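Local coordinates for protein angel homolog 2 (Homo sapiens, PDB 6RW0), which removes the 2',3'-cyclic phosphate from RNA ends as a CCR4-family phosphatase, and probably binds the 3' untranslated regions of mRNA, at residues L389-L395 against L422-E428; D51-M55 against F96-V100; S164-R168 against R202-T208; D167-V171 against H195-N199. All coordinates share one frame; numbering follows the deposited sequence.

Contact 1 of 4, residues L389-L395 against L422-E428; sequences LKLLARL and LAKFRLE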
loop_
_atom_site.group_PDB
_atom_site.type_symbol
_atom_site.label_atom_id
_atom_site.label_comp_id
_atom_site.label_asym_id
_atom_site.label_seq_id
_atom_site.Cartn_x
_atom_site.Cartn_y
_atom_site.Cartn_z
ATOM N N LEU A 389 -9.939 -10.404 -11.423
ATOM C CA LEU A 389 -10.671 -9.139 -11.599
ATOM C C LEU A 389 -10.213 -8.543 -12.924
ATOM O O LEU A 389 -9.096 -8.784 -13.309
ATOM C CB LEU A 389 -10.322 -8.181 -10.466
ATOM C CG LEU A 389 -10.921 -8.514 -9.111
ATOM C CD1 LEU A 389 -10.283 -7.644 -8.044
ATOM C CD2 LEU A 389 -12.424 -8.341 -9.135
ATOM N N LYS A 390 -11.079 -7.808 -13.598
ATOM C CA LYS A 390 -10.698 -7.096 -14.828
ATOM C C LYS A 390 -10.454 -5.637 -14.460
ATOM O O LYS A 390 -11.273 -5.058 -13.776
ATOM C CB LYS A 390 -11.794 -7.195 -15.887
ATOM C CG LYS A 390 -12.177 -8.612 -16.258
ATOM C CD LYS A 390 -11.284 -9.224 -17.298
ATOM C CE LYS A 390 -11.902 -10.454 -17.937
ATOM N NZ LYS A 390 -13.312 -10.228 -18.340
ATOM N N LEU A 391 -9.320 -5.106 -14.864
ATOM C CA LEU A 391 -9.044 -3.688 -14.678
ATOM C C LEU A 391 -9.729 -2.921 -15.799
ATOM O O LEU A 391 -9.403 -3.108 -16.976
ATOM C CB LEU A 391 -7.544 -3.419 -14.703
ATOM C CG LEU A 391 -7.184 -1.942 -14.559
ATOM C CD1 LEU A 391 -7.616 -1.399 -13.220
ATOM C CD2 LEU A 391 -5.688 -1.753 -14.740
ATOM N N LEU A 392 -10.682 -2.068 -15.437
ATOM C CA LEU A 392 -11.389 -1.279 -16.438
ATOM C C LEU A 392 -10.697 0.048 -16.725
ATOM O O LEU A 392 -10.662 0.492 -17.880
ATOM C CB LEU A 392 -12.809 -0.992 -15.951
ATOM C CG LEU A 392 -13.730 -2.182 -15.699
ATOM C CD1 LEU A 392 -15.067 -1.691 -15.134
ATOM C CD2 LEU A 392 -13.934 -2.958 -16.989
ATOM N N ALA A 393 -10.164 0.702 -15.696
ATOM C CA ALA A 393 -9.593 2.031 -15.853
ATOM C C ALA A 393 -8.699 2.344 -14.664
ATOM O O ALA A 393 -8.829 1.756 -13.587
ATOM C CB ALA A 393 -10.692 3.094 -15.949
ATOM N N ARG A 394 -7.796 3.299 -14.872
ATOM C CA ARG A 394 -6.931 3.786 -13.808
ATOM C C ARG A 394 -6.731 5.284 -13.993
ATOM O O ARG A 394 -6.845 5.809 -15.103
ATOM C CB ARG A 394 -5.573 3.080 -13.808
ATOM C CG ARG A 394 -4.776 3.308 -15.067
ATOM C CD ARG A 394 -3.548 2.412 -15.122
ATOM N NE ARG A 394 -2.893 2.617 -16.406
ATOM C CZ ARG A 394 -2.174 1.710 -17.052
ATOM N NH1 ARG A 394 -1.981 0.504 -16.540
ATOM N NH2 ARG A 394 -1.642 2.026 -18.224
ATOM N N LEU A 395 -6.426 5.969 -12.892
ATOM C CA LEU A 395 -6.195 7.413 -12.921
ATOM C C LEU A 395 -4.704 7.647 -13.124
ATOM O O LEU A 395 -3.896 7.347 -12.240
ATOM C CB LEU A 395 -6.653 8.065 -11.622
ATOM C CG LEU A 395 -6.553 9.596 -11.601
ATOM C CD1 LEU A 395 -7.573 10.154 -12.570
ATOM C CD2 LEU A 395 -6.749 10.150 -10.212
ATOM N N LEU A 422 -5.854 5.272 -8.092
ATOM C CA LEU A 422 -7.275 4.982 -8.230
ATOM C C LEU A 422 -7.483 4.046 -9.401
ATOM O O LEU A 422 -6.944 4.277 -10.489
ATOM C CB LEU A 422 -8.059 6.281 -8.424
ATOM C CG LEU A 422 -9.580 6.199 -8.539
ATOM C CD1 LEU A 422 -10.263 5.714 -7.267
ATOM C CD2 LEU A 422 -10.124 7.587 -8.943
ATOM N N ALA A 423 -8.286 3.006 -9.180
ATOM C CA ALA A 423 -8.580 2.014 -10.196
ATOM C C ALA A 423 -10.061 1.685 -10.171
ATOM O O ALA A 423 -10.698 1.711 -9.113
ATOM C CB ALA A 423 -7.808 0.722 -9.926
ATOM N N LYS A 424 -10.589 1.317 -11.335
ATOM C CA LYS A 424 -11.926 0.745 -11.430
ATOM C C LYS A 424 -11.811 -0.695 -11.908
ATOM O O LYS A 424 -11.170 -0.960 -12.934
ATOM C CB LYS A 424 -12.840 1.521 -12.370
ATOM C CG LYS A 424 -14.267 0.976 -12.322
ATOM C CD LYS A 424 -15.305 1.971 -12.823
ATOM C CE LYS A 424 -16.350 1.266 -13.672
ATOM N NZ LYS A 424 -17.592 2.062 -13.830
ATOM N N PHE A 425 -12.447 -1.590 -11.173
ATOM C CA PHE A 425 -12.393 -3.038 -11.441
ATOM C C PHE A 425 -13.772 -3.589 -11.799
ATOM O O PHE A 425 -14.762 -3.011 -11.431
ATOM C CB PHE A 425 -11.911 -3.800 -10.205
ATOM C CG PHE A 425 -10.487 -3.527 -9.811
ATOM C CD1 PHE A 425 -9.429 -3.989 -10.565
ATOM C CD2 PHE A 425 -10.210 -2.813 -8.666
ATOM C CE1 PHE A 425 -8.126 -3.723 -10.193
ATOM C CE2 PHE A 425 -8.908 -2.547 -8.304
ATOM C CZ PHE A 425 -7.872 -3.007 -9.061
ATOM N N ARG A 426 -13.770 -4.707 -12.504
ATOM C CA ARG A 426 -14.995 -5.447 -12.836
ATOM C C ARG A 426 -14.853 -6.880 -12.319
ATOM O O ARG A 426 -13.870 -7.507 -12.628
ATOM C CB ARG A 426 -15.225 -5.508 -14.346
ATOM C CG ARG A 426 -16.360 -6.441 -14.731
ATOM C CD ARG A 426 -16.984 -6.077 -16.062
ATOM N NE ARG A 426 -17.577 -4.767 -16.025
ATOM C CZ ARG A 426 -17.768 -4.010 -17.092
ATOM N NH1 ARG A 426 -17.471 -4.476 -18.283
ATOM N NH2 ARG A 426 -18.260 -2.800 -16.970
ATOM N N LEU A 427 -15.815 -7.368 -11.558
ATOM C CA LEU A 427 -15.871 -8.790 -11.202
ATOM C C LEU A 427 -16.948 -9.386 -12.113
ATOM O O LEU A 427 -18.079 -8.984 -11.989
ATOM C CB LEU A 427 -16.248 -8.931 -9.734
ATOM C CG LEU A 427 -16.534 -10.356 -9.288
ATOM C CD1 LEU A 427 -15.329 -11.238 -9.503
ATOM C CD2 LEU A 427 -16.982 -10.375 -7.845
ATOM N N GLU A 428 -16.561 -10.250 -13.029
ATOM C CA GLU A 428 -17.515 -10.924 -13.900
ATOM C C GLU A 428 -18.238 -12.014 -13.118
ATOM O O GLU A 428 -17.616 -12.774 -12.372
ATOM C CB GLU A 428 -16.790 -11.569 -15.079
ATOM C CG GLU A 428 -16.000 -10.606 -15.931
ATOM C CD GLU A 428 -16.859 -9.857 -16.926
ATOM O OE1 GLU A 428 -18.104 -9.975 -16.863
ATOM O OE2 GLU A 428 -16.279 -9.155 -17.778
#
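The carbonyl oxygen of Lys424 takes two N-H groups from successive residues of the facing strand: Leu392 N lies 2.8 Å from Lys424 O, while Ala393 N makes a weak bond to the same oxygen. Two residues set against one make this a classic beta bulge in the antiparallel pairing of strands 390-395 and 422-428. On one side of it Lys390 and Arg426 form a hydrogen-bonded pair, with Lys390 N pointing almost straight at Arg426 O (178° at the hydrogen). On the other, Lys424 N donates to Ala393 O, and Leu395 N reaches Leu422 O at 3.0 Å.

The bulge turns Leu392 in toward its partner strand. Its CD2 sits over the centre of the Arg426 guanidinium, 3.9 Å above the plane, and its CD1 lies 3.5 Å from Lys424 CE, so the leucine lies between the Lys424 stem and the flat face of the Arg426 guanidinium. Arg426 in turn forms a salt bridge through NE with Asp51 of the adjacent strand. On the sheet face that bears Phe425, the chi1 of Leu391 (178°) puts CG anti to the backbone nitrogen, and CD1 comes to 3.9 Å from Phe425 CE1 and also touches Ala423 CB; Tyr368 meets the same phenylalanine ring from outside the pair. Near the chain terminus, Lys390 and Glu428 make a salt bridge whose hydrogen bond, 3.2 Å from Lys390 NZ to Glu428 OE2, is weak. The two faces thus differ in chemistry: one is mostly apolar, with Arg394 at one end leading away to Glu21 and Val339, and the other carries Lys390, Lys424 and Arg426.

Contact 2 of 4, residues D51-M55 against F96-V100; sequences DFSVM and FDADV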
loop_
_atom_site.group_PDB
_atom_site.type_symbol
_atom_site.label_atom_id
_atom_site.label_comp_id
_atom_site.label_asym_id
_atom_site.label_seq_id
_atom_site.Cartn_x
_atom_site.Cartn_y
_atom_site.Cartn_z
ATOM N N ASP A 51 -19.075 -3.900 -10.530
ATOM C CA ASP A 51 -17.989 -2.938 -10.803
ATOM C C ASP A 51 -17.735 -2.162 -9.517
ATOM O O ASP A 51 -18.679 -1.863 -8.838
ATOM C CB ASP A 51 -18.353 -1.977 -11.934
ATOM C CG ASP A 51 -18.389 -2.611 -13.310
ATOM O OD1 ASP A 51 -17.980 -3.738 -13.443
ATOM O OD2 ASP A 51 -18.828 -1.935 -14.228
ATOM N N PHE A 52 -16.480 -1.905 -9.178
ATOM C CA PHE A 52 -16.148 -1.137 -7.965
ATOM C C PHE A 52 -14.800 -0.478 -8.179
ATOM O O PHE A 52 -13.978 -0.993 -8.882
ATOM C CB PHE A 52 -16.153 -2.023 -6.718
ATOM C CG PHE A 52 -15.081 -3.074 -6.691
ATOM C CD1 PHE A 52 -15.192 -4.229 -7.433
ATOM C CD2 PHE A 52 -13.946 -2.886 -5.935
ATOM C CE1 PHE A 52 -14.197 -5.185 -7.405
ATOM C CE2 PHE A 52 -12.954 -3.845 -5.909
ATOM C CZ PHE A 52 -13.081 -4.991 -6.641
ATOM N N SER A 53 -14.635 0.651 -7.529
ATOM C CA SER A 53 -13.404 1.418 -7.579
ATOM C C SER A 53 -12.681 1.396 -6.239
ATOM O O SER A 53 -13.300 1.249 -5.176
ATOM C CB SER A 53 -13.683 2.866 -7.989
ATOM O OG SER A 53 -14.606 3.471 -7.094
ATOM N N VAL A 54 -11.357 1.536 -6.313
ATOM C CA VAL A 54 -10.461 1.474 -5.165
ATOM C C VAL A 54 -9.470 2.621 -5.253
ATOM O O VAL A 54 -8.813 2.802 -6.287
ATOM C CB VAL A 54 -9.677 0.147 -5.110
ATOM C CG1 VAL A 54 -8.732 0.132 -3.890
ATOM C CG2 VAL A 54 -10.593 -1.044 -5.084
ATOM N N MET A 55 -9.339 3.338 -4.156
ATOM C CA MET A 55 -8.364 4.430 -4.022
ATOM C C MET A 55 -7.335 4.037 -2.957
ATOM O O MET A 55 -7.766 3.595 -1.909
ATOM C CB MET A 55 -9.049 5.717 -3.584
ATOM C CG MET A 55 -8.057 6.808 -3.289
ATOM S SD MET A 55 -8.851 8.317 -2.721
ATOM C CE MET A 55 -9.280 9.037 -4.294
ATOM N N PHE A 96 -13.436 11.927 -6.095
ATOM C CA PHE A 96 -13.314 10.647 -6.777
ATOM C C PHE A 96 -14.385 9.661 -6.360
ATOM O O PHE A 96 -14.688 8.747 -7.134
ATOM C CB PHE A 96 -11.905 10.091 -6.601
ATOM C CG PHE A 96 -10.876 10.886 -7.355
ATOM C CD1 PHE A 96 -10.904 10.939 -8.736
ATOM C CD2 PHE A 96 -9.917 11.611 -6.684
ATOM C CE1 PHE A 96 -9.978 11.697 -9.435
ATOM C CE2 PHE A 96 -8.990 12.358 -7.379
ATOM C CZ PHE A 96 -9.023 12.400 -8.753
ATOM N N ASP A 97 -14.972 9.831 -5.177
ATOM C CA ASP A 97 -16.115 9.020 -4.751
ATOM C C ASP A 97 -15.848 7.525 -4.941
ATOM O O ASP A 97 -16.691 6.773 -5.434
ATOM C CB ASP A 97 -17.388 9.468 -5.481
ATOM C CG ASP A 97 -18.651 8.873 -4.881
ATOM O OD1 ASP A 97 -18.706 8.801 -3.639
ATOM O OD2 ASP A 97 -19.593 8.526 -5.640
ATOM N N ALA A 98 -14.670 7.084 -4.505
ATOM C CA ALA A 98 -14.299 5.686 -4.685
ATOM C C ALA A 98 -15.106 4.774 -3.763
ATOM O O ALA A 98 -15.463 5.141 -2.644
ATOM C CB ALA A 98 -12.817 5.482 -4.394
ATOM N N ASP A 99 -15.344 3.544 -4.224
ATOM C CA ASP A 99 -16.116 2.600 -3.419
ATOM C C ASP A 99 -15.330 2.068 -2.227
ATOM O O ASP A 99 -15.927 1.731 -1.193
ATOM C CB ASP A 99 -16.563 1.428 -4.284
ATOM C CG ASP A 99 -17.496 1.849 -5.381
ATOM O OD1 ASP A 99 -18.421 2.641 -5.106
ATOM O OD2 ASP A 99 -17.308 1.399 -6.525
ATOM N N VAL A 100 -14.011 1.948 -2.362
ATOM C CA VAL A 100 -13.129 1.428 -1.324
ATOM C C VAL A 100 -11.973 2.401 -1.192
ATOM O O VAL A 100 -11.395 2.815 -2.207
ATOM C CB VAL A 100 -12.580 0.034 -1.689
ATOM C CG1 VAL A 100 -11.631 -0.476 -0.610
ATOM C CG2 VAL A 100 -13.703 -0.961 -1.894
#
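Ser53 and Asp99 exchange polar bonds in both directions. Ser53 N donates to Asp99 OD2 at 3.0 Å, meeting the carboxylate on its anti side and 25° out of its plane, and Asp99 N returns a bond to Ser53 OG, also at 3.0 Å. The serine hydroxyl occupies the position between its own backbone nitrogen and carbonyl carbon (chi1 57°), which swings OG across to the turn and against Ala98 CA. Replacing Asp99 by an alanine would probably leave Ser53 N without its carboxylate acceptor and let the turn before strand 100-107 shift more easily along the strand edge.

Backbone bonds take over where the turn becomes a strand. Val100 N donates to Ser53 O, and Val100 O receives Met55 N at 2.9 Å, so the carbonyl and amide of Val100 straddle Val54 in a parallel bridge.

Apolar contacts follow the same course. Val54 and Val100 lie side by side and point the same way, with Val54 CG2 4.1 Å from Val100 CB. Met55 CB packs on Ala98 CB, and the methionine then extends until its bend at chi3 (-84°) carries CE to 3.6 Å from Phe96 CD2, the two side chains crossing at about a right angle. Leu422 of the next strand touches Met55, Phe96 and Ala98 and continues this layer. With Phe96 ending helix 82-96 and Asp97 leaving it at positive phi, the path strand 49-58, helix, strand 100-107 between parallel neighbours is a beta-alpha-beta crossover, part of the layered sandwich of the DNase I-like fold.

Contact 3 of 4, residues S164-R168 against R202-T208; sequences SLLDR and RGDIKLT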
loop_
_atom_site.group_PDB
_atom_site.type_symbol
_atom_site.label_atom_id
_atom_site.label_comp_id
_atom_site.label_asym_id
_atom_site.label_seq_id
_atom_site.Cartn_x
_atom_site.Cartn_y
_atom_site.Cartn_z
ATOM N N SER A 164 13.367 -11.137 17.627
ATOM C CA SER A 164 14.178 -9.923 17.612
ATOM C C SER A 164 14.158 -9.229 16.257
ATOM O O SER A 164 14.218 -7.997 16.192
ATOM C CB SER A 164 15.606 -10.243 18.041
ATOM O OG SER A 164 15.634 -10.565 19.423
ATOM N N LEU A 165 14.060 -9.988 15.169
ATOM C CA LEU A 165 14.026 -9.385 13.844
ATOM C C LEU A 165 12.896 -8.380 13.715
ATOM O O LEU A 165 13.051 -7.329 13.076
ATOM C CB LEU A 165 13.827 -10.497 12.812
ATOM C CG LEU A 165 13.538 -10.085 11.377
ATOM C CD1 LEU A 165 14.730 -9.352 10.783
ATOM C CD2 LEU A 165 13.201 -11.279 10.493
ATOM N N LEU A 166 11.738 -8.709 14.271
ATOM C CA LEU A 166 10.500 -7.982 14.012
ATOM C C LEU A 166 10.245 -6.953 15.110
ATOM O O LEU A 166 9.247 -6.988 15.825
ATOM C CB LEU A 166 9.347 -8.967 13.872
ATOM C CG LEU A 166 9.390 -9.744 12.557
ATOM C CD1 LEU A 166 8.409 -10.911 12.597
ATOM C CD2 LEU A 166 9.102 -8.867 11.339
ATOM N N ASP A 167 11.164 -5.991 15.195
ATOM C CA ASP A 167 11.134 -4.990 16.250
ATOM C C ASP A 167 10.523 -3.664 15.812
ATOM O O ASP A 167 10.629 -2.678 16.549
ATOM C CB ASP A 167 12.543 -4.773 16.822
ATOM C CG ASP A 167 13.548 -4.280 15.785
ATOM O OD1 ASP A 167 13.158 -3.935 14.658
ATOM O OD2 ASP A 167 14.758 -4.244 16.111
ATOM N N ARG A 168 9.864 -3.619 14.659
ATOM C CA ARG A 168 9.304 -2.384 14.125
ATOM C C ARG A 168 7.778 -2.378 14.221
ATOM O O ARG A 168 7.131 -3.432 14.221
ATOM C CB ARG A 168 9.754 -2.199 12.672
ATOM C CG ARG A 168 11.283 -2.148 12.489
ATOM C CD ARG A 168 11.890 -1.060 13.331
ATOM N NE ARG A 168 12.999 -0.329 12.711
ATOM C CZ ARG A 168 14.252 -0.772 12.663
ATOM N NH1 ARG A 168 14.558 -1.960 13.168
ATOM N NH2 ARG A 168 15.205 -0.029 12.114
ATOM N N ARG A 202 16.975 -2.151 5.800
ATOM C CA ARG A 202 16.351 -3.356 6.393
ATOM C C ARG A 202 15.348 -4.075 5.488
ATOM O O ARG A 202 14.229 -4.256 5.891
ATOM C CB ARG A 202 15.736 -2.984 7.742
ATOM C CG ARG A 202 16.751 -2.412 8.723
ATOM C CD ARG A 202 17.978 -3.293 8.917
ATOM N NE ARG A 202 17.658 -4.636 9.358
ATOM C CZ ARG A 202 17.400 -4.979 10.603
ATOM N NH1 ARG A 202 17.480 -4.073 11.554
ATOM N NH2 ARG A 202 17.055 -6.214 10.888
ATOM N N GLY A 203 15.842 -4.648 4.400
ATOM C CA GLY A 203 15.059 -5.451 3.452
ATOM C C GLY A 203 14.622 -6.760 4.076
ATOM O O GLY A 203 13.673 -7.329 3.601
ATOM N N ASP A 204 15.395 -7.259 5.034
ATOM C CA ASP A 204 15.037 -8.473 5.794
ATOM C C ASP A 204 13.727 -8.208 6.542
ATOM O O ASP A 204 12.847 -9.016 6.468
ATOM C CB ASP A 204 16.168 -8.861 6.749
ATOM C CG ASP A 204 16.675 -7.779 7.682
ATOM O OD1 ASP A 204 16.582 -6.619 7.352
ATOM O OD2 ASP A 204 17.153 -8.140 8.718
ATOM N N ILE A 205 13.598 -7.076 7.207
ATOM C CA ILE A 205 12.344 -6.744 7.874
ATOM C C ILE A 205 11.235 -6.533 6.855
ATOM O O ILE A 205 10.121 -7.039 7.023
ATOM C CB ILE A 205 12.506 -5.544 8.826
ATOM C CG1 ILE A 205 13.551 -5.849 9.889
ATOM C CG2 ILE A 205 11.143 -5.232 9.443
ATOM C CD1 ILE A 205 13.818 -4.682 10.785
ATOM N N LYS A 206 11.516 -5.798 5.773
ATOM C CA LYS A 206 10.488 -5.535 4.770
ATOM C C LYS A 206 9.895 -6.823 4.209
ATOM O O LYS A 206 8.671 -6.940 4.068
ATOM C CB LYS A 206 11.056 -4.727 3.610
ATOM C CG LYS A 206 11.125 -3.252 3.784
ATOM C CD LYS A 206 11.156 -2.656 2.372
ATOM C CE LYS A 206 10.849 -1.182 2.382
ATOM N NZ LYS A 206 11.934 -0.372 2.928
ATOM N N LEU A 207 10.753 -7.766 3.787
ATOM C CA LEU A 207 10.251 -9.012 3.204
ATOM C C LEU A 207 9.468 -9.820 4.226
ATOM O O LEU A 207 8.478 -10.475 3.875
ATOM C CB LEU A 207 11.394 -9.859 2.643
ATOM C CG LEU A 207 11.879 -9.384 1.278
ATOM C CD1 LEU A 207 13.174 -10.083 0.924
ATOM C CD2 LEU A 207 10.839 -9.606 0.199
ATOM N N THR A 208 9.876 -9.781 5.494
ATOM C CA THR A 208 9.159 -10.535 6.513
ATOM C C THR A 208 7.802 -9.901 6.799
ATOM O O THR A 208 6.806 -10.611 6.959
ATOM C CB THR A 208 10.008 -10.648 7.779
ATOM O OG1 THR A 208 11.289 -11.222 7.462
ATOM C CG2 THR A 208 9.362 -11.556 8.812
HETATM O O HOH W 1 15.788 -6.395 13.536
HETATM O O HOH W 2 16.682 -3.850 14.430
#
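Leu165 and Leu166 bring an irregular loop against the first turns of helix 203-220, with Leu166 at the centre of an inverse gamma turn and Arg202 at the helix N-cap position. The closest CA atoms, Leu166 CA and Ile205 CA, are 6.5 Å apart, and side chains fill the interval.

The side chains of Leu165 and Ile205 slide past each other in opposite directions, with Leu165 CD1 3.8 Å from Ile205 CG1, and the same leucine methyl lies against Asp204 OD2. The other branch, CD2, meets Thr208 OG1, a hydroxyl already turned back to donate to Asp204 O. Thr208 CG2 packs instead on Leu166 CD2 at 3.7 Å.

Above this apolar patch, Arg202 folds back through bends at chi2 and chi3 and grips Asp204 side-on, NE to OD1 and NH2 to OD2, the latter at 2.9 Å. Ile205 CD1 lies over the centre of its guanidinium, 3.5 Å from the plane. Arg202 NH1 and Arg168 NH1 stand 4.0 Å apart with guanidinium planes turned 79° from one another, but acids accompany both: Arg168 NH1 binds Asp167 OD1 at 2.8 Å, and Asp204 has a second arginine partner in Arg275. One water joins Leu165 O to Arg202 NH2; another donates to Asp167 OD2, accepts from Arg202 NH1 and bonds weakly to Arg168 NH1. A leucine in place of Arg202 is likely to deprive Asp204 of a paired donor and break both water bridges to the loop. The direct contact is therefore mainly apolar, while water carries the polar link between two arginine-aspartate pairs and probably eases the closeness of the arginines.

Contact 4 of 4, residues D167-V171 against H195-N199; sequences DRDNV and HLLYN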
loop_
_atom_site.group_PDB
_atom_site.type_symbol
_atom_site.label_atom_id
_atom_site.label_comp_id
_atom_site.label_asym_id
_atom_site.label_seq_id
_atom_site.Cartn_x
_atom_site.Cartn_y
_atom_site.Cartn_z
ATOM N N ASP A 167 11.164 -5.991 15.195
ATOM C CA ASP A 167 11.134 -4.990 16.250
ATOM C C ASP A 167 10.523 -3.664 15.812
ATOM O O ASP A 167 10.629 -2.678 16.549
ATOM C CB ASP A 167 12.543 -4.773 16.822
ATOM C CG ASP A 167 13.548 -4.280 15.785
ATOM O OD1 ASP A 167 13.158 -3.935 14.658
ATOM O OD2 ASP A 167 14.758 -4.244 16.111
ATOM N N ARG A 168 9.864 -3.619 14.659
ATOM C CA ARG A 168 9.304 -2.384 14.125
ATOM C C ARG A 168 7.778 -2.378 14.221
ATOM O O ARG A 168 7.131 -3.432 14.221
ATOM C CB ARG A 168 9.754 -2.199 12.672
ATOM C CG ARG A 168 11.283 -2.148 12.489
ATOM C CD ARG A 168 11.890 -1.060 13.331
ATOM N NE ARG A 168 12.999 -0.329 12.711
ATOM C CZ ARG A 168 14.252 -0.772 12.663
ATOM N NH1 ARG A 168 14.558 -1.960 13.168
ATOM N NH2 ARG A 168 15.205 -0.029 12.114
ATOM N N ASP A 169 7.207 -1.172 14.281
ATOM C CA ASP A 169 5.806 -0.978 14.660
ATOM C C ASP A 169 4.813 -0.987 13.502
ATOM O O ASP A 169 3.616 -0.741 13.725
ATOM C CB ASP A 169 5.677 0.299 15.487
ATOM C CG ASP A 169 6.279 0.136 16.870
ATOM O OD1 ASP A 169 5.946 -0.868 17.559
ATOM O OD2 ASP A 169 7.111 0.991 17.248
ATOM N N ASN A 170 5.236 -1.362 12.308
ATOM C CA ASN A 170 4.348 -1.302 11.159
ATOM C C ASN A 170 3.224 -2.328 11.261
ATOM O O ASN A 170 3.305 -3.334 11.986
ATOM C CB ASN A 170 5.157 -1.509 9.887
ATOM C CG ASN A 170 6.287 -0.525 9.771
ATOM O OD1 ASN A 170 7.410 -0.802 10.207
ATOM N ND2 ASN A 170 5.989 0.663 9.240
ATOM N N VAL A 171 2.166 -2.060 10.496
ATOM C CA VAL A 171 0.951 -2.857 10.536
ATOM C C VAL A 171 0.355 -3.040 9.143
ATOM O O VAL A 171 0.739 -2.391 8.167
ATOM C CB VAL A 171 -0.122 -2.249 11.469
ATOM C CG1 VAL A 171 0.345 -2.203 12.918
ATOM C CG2 VAL A 171 -0.525 -0.843 10.994
ATOM N N HIS A 195 1.495 -0.451 5.205
ATOM C CA HIS A 195 2.542 0.559 5.063
ATOM C C HIS A 195 3.789 -0.113 5.637
ATOM O O HIS A 195 3.912 -0.268 6.856
ATOM C CB HIS A 195 2.161 1.834 5.798
ATOM C CG HIS A 195 3.079 2.981 5.532
ATOM N ND1 HIS A 195 2.887 4.225 6.092
ATOM C CD2 HIS A 195 4.195 3.074 4.775
ATOM C CE1 HIS A 195 3.854 5.035 5.696
ATOM N NE2 HIS A 195 4.653 4.369 4.881
ATOM N N LEU A 196 4.679 -0.563 4.756
ATOM C CA LEU A 196 5.866 -1.287 5.194
ATOM C C LEU A 196 6.936 -0.335 5.726
ATOM O O LEU A 196 6.958 0.862 5.419
ATOM C CB LEU A 196 6.467 -2.109 4.050
ATOM C CG LEU A 196 5.577 -3.183 3.420
ATOM C CD1 LEU A 196 6.392 -4.019 2.437
ATOM C CD2 LEU A 196 4.931 -4.069 4.481
ATOM N N LEU A 197 7.834 -0.891 6.538
ATOM C CA LEU A 197 8.973 -0.166 7.089
ATOM C C LEU A 197 9.681 0.679 6.039
ATOM O O LEU A 197 10.010 0.193 4.956
ATOM C CB LEU A 197 9.965 -1.203 7.625
ATOM C CG LEU A 197 11.251 -0.653 8.221
ATOM C CD1 LEU A 197 10.907 0.186 9.441
ATOM C CD2 LEU A 197 12.185 -1.769 8.586
ATOM N N TYR A 198 9.999 1.930 6.366
ATOM C CA TYR A 198 10.714 2.804 5.424
ATOM C C TYR A 198 12.196 2.409 5.328
ATOM O O TYR A 198 12.616 2.269 4.209
ATOM C CB TYR A 198 10.610 4.268 5.858
ATOM C CG TYR A 198 11.603 5.136 5.137
ATOM C CD1 TYR A 198 11.455 5.402 3.797
ATOM C CD2 TYR A 198 12.737 5.598 5.764
ATOM C CE1 TYR A 198 12.393 6.131 3.098
ATOM C CE2 TYR A 198 13.683 6.329 5.081
ATOM C CZ TYR A 198 13.510 6.601 3.747
ATOM O OH TYR A 198 14.458 7.311 3.076
ATOM N N ASN A 199 12.872 2.217 6.466
ATOM C CA ASN A 199 14.325 2.070 6.551
ATOM C C ASN A 199 14.917 1.320 5.364
ATOM O O ASN A 199 14.723 0.108 5.228
ATOM C CB ASN A 199 14.632 1.357 7.876
ATOM C CG ASN A 199 16.077 1.470 8.287
ATOM O OD1 ASN A 199 16.964 1.014 7.574
ATOM N ND2 ASN A 199 16.325 2.061 9.457
HETATM O O HOH W 3 13.875 2.706 10.802
HETATM O O HOH W 4 8.429 2.989 8.742
HETATM O O HOH W 5 2.612 0.428 9.129
#
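His195 presents its carbonyl oxygen to the Asn170 amide at the end of strand 189-195: Asn170 ND2 makes a weak, bent bond of 3.3 Å to His195 O. A water gives the same oxygen a firmer bond of 2.7 Å from its O to His195 O, and accepts from Val171 N, so the two segments are joined through water just where their strand pairing gives out. His195 N is buried here with no partner in the model. The imidazole itself leads elsewhere, its side chain about 5 Å from the bound magnesium ion.

Leu197 comes next, with CG anti to its backbone nitrogen (chi1 179°), which brings CD1 to 3.9 Å from Arg168 CG and also against Asn170 OD1. That amide oxygen accepts from Gln209 of helix 203-220, fixing which way round the Asn170 amide lies. At Tyr198 the backbone N donates to a water that Asn170 ND2 reaches only weakly. Asn199 ND2 faces the guanidinium edge of Arg168, 3.6 Å from NH2, the amide standing nearly perpendicular (88°) to it; a shared water accepts from Asn199 ND2 and, weakly, from Arg168 NH2. The polar link thus runs largely through ordered water, partly by weak bonds, beside the packing of Leu197 on Arg168 and Asn170.

From the N terminus, contact 2 comes first, closing the loop from strand 49-58 through helix 82-96 to the start of strand 100-107. Contacts 3 and 4 then open from the same loop, sharing Asp167 and Arg168; contact 4 closes at 195-199, nested within contact 3, which closes at 202-208, and Lys206 NZ bonds back to the carbonyls of Leu197 and Tyr198. Contact 1 closes last, from strand 390-395 through helix 400-405 to strand 421-428. Contacts 2, 3 and 1 follow in series. Contacts 1 and 2 meet in one sheet, where strand 421-428 adjoins 49-58. Across the chain's centre, contact 3 ties a loop to helix 203-220, and contact 4 joins the loops beside strands 171-179 and 189-195.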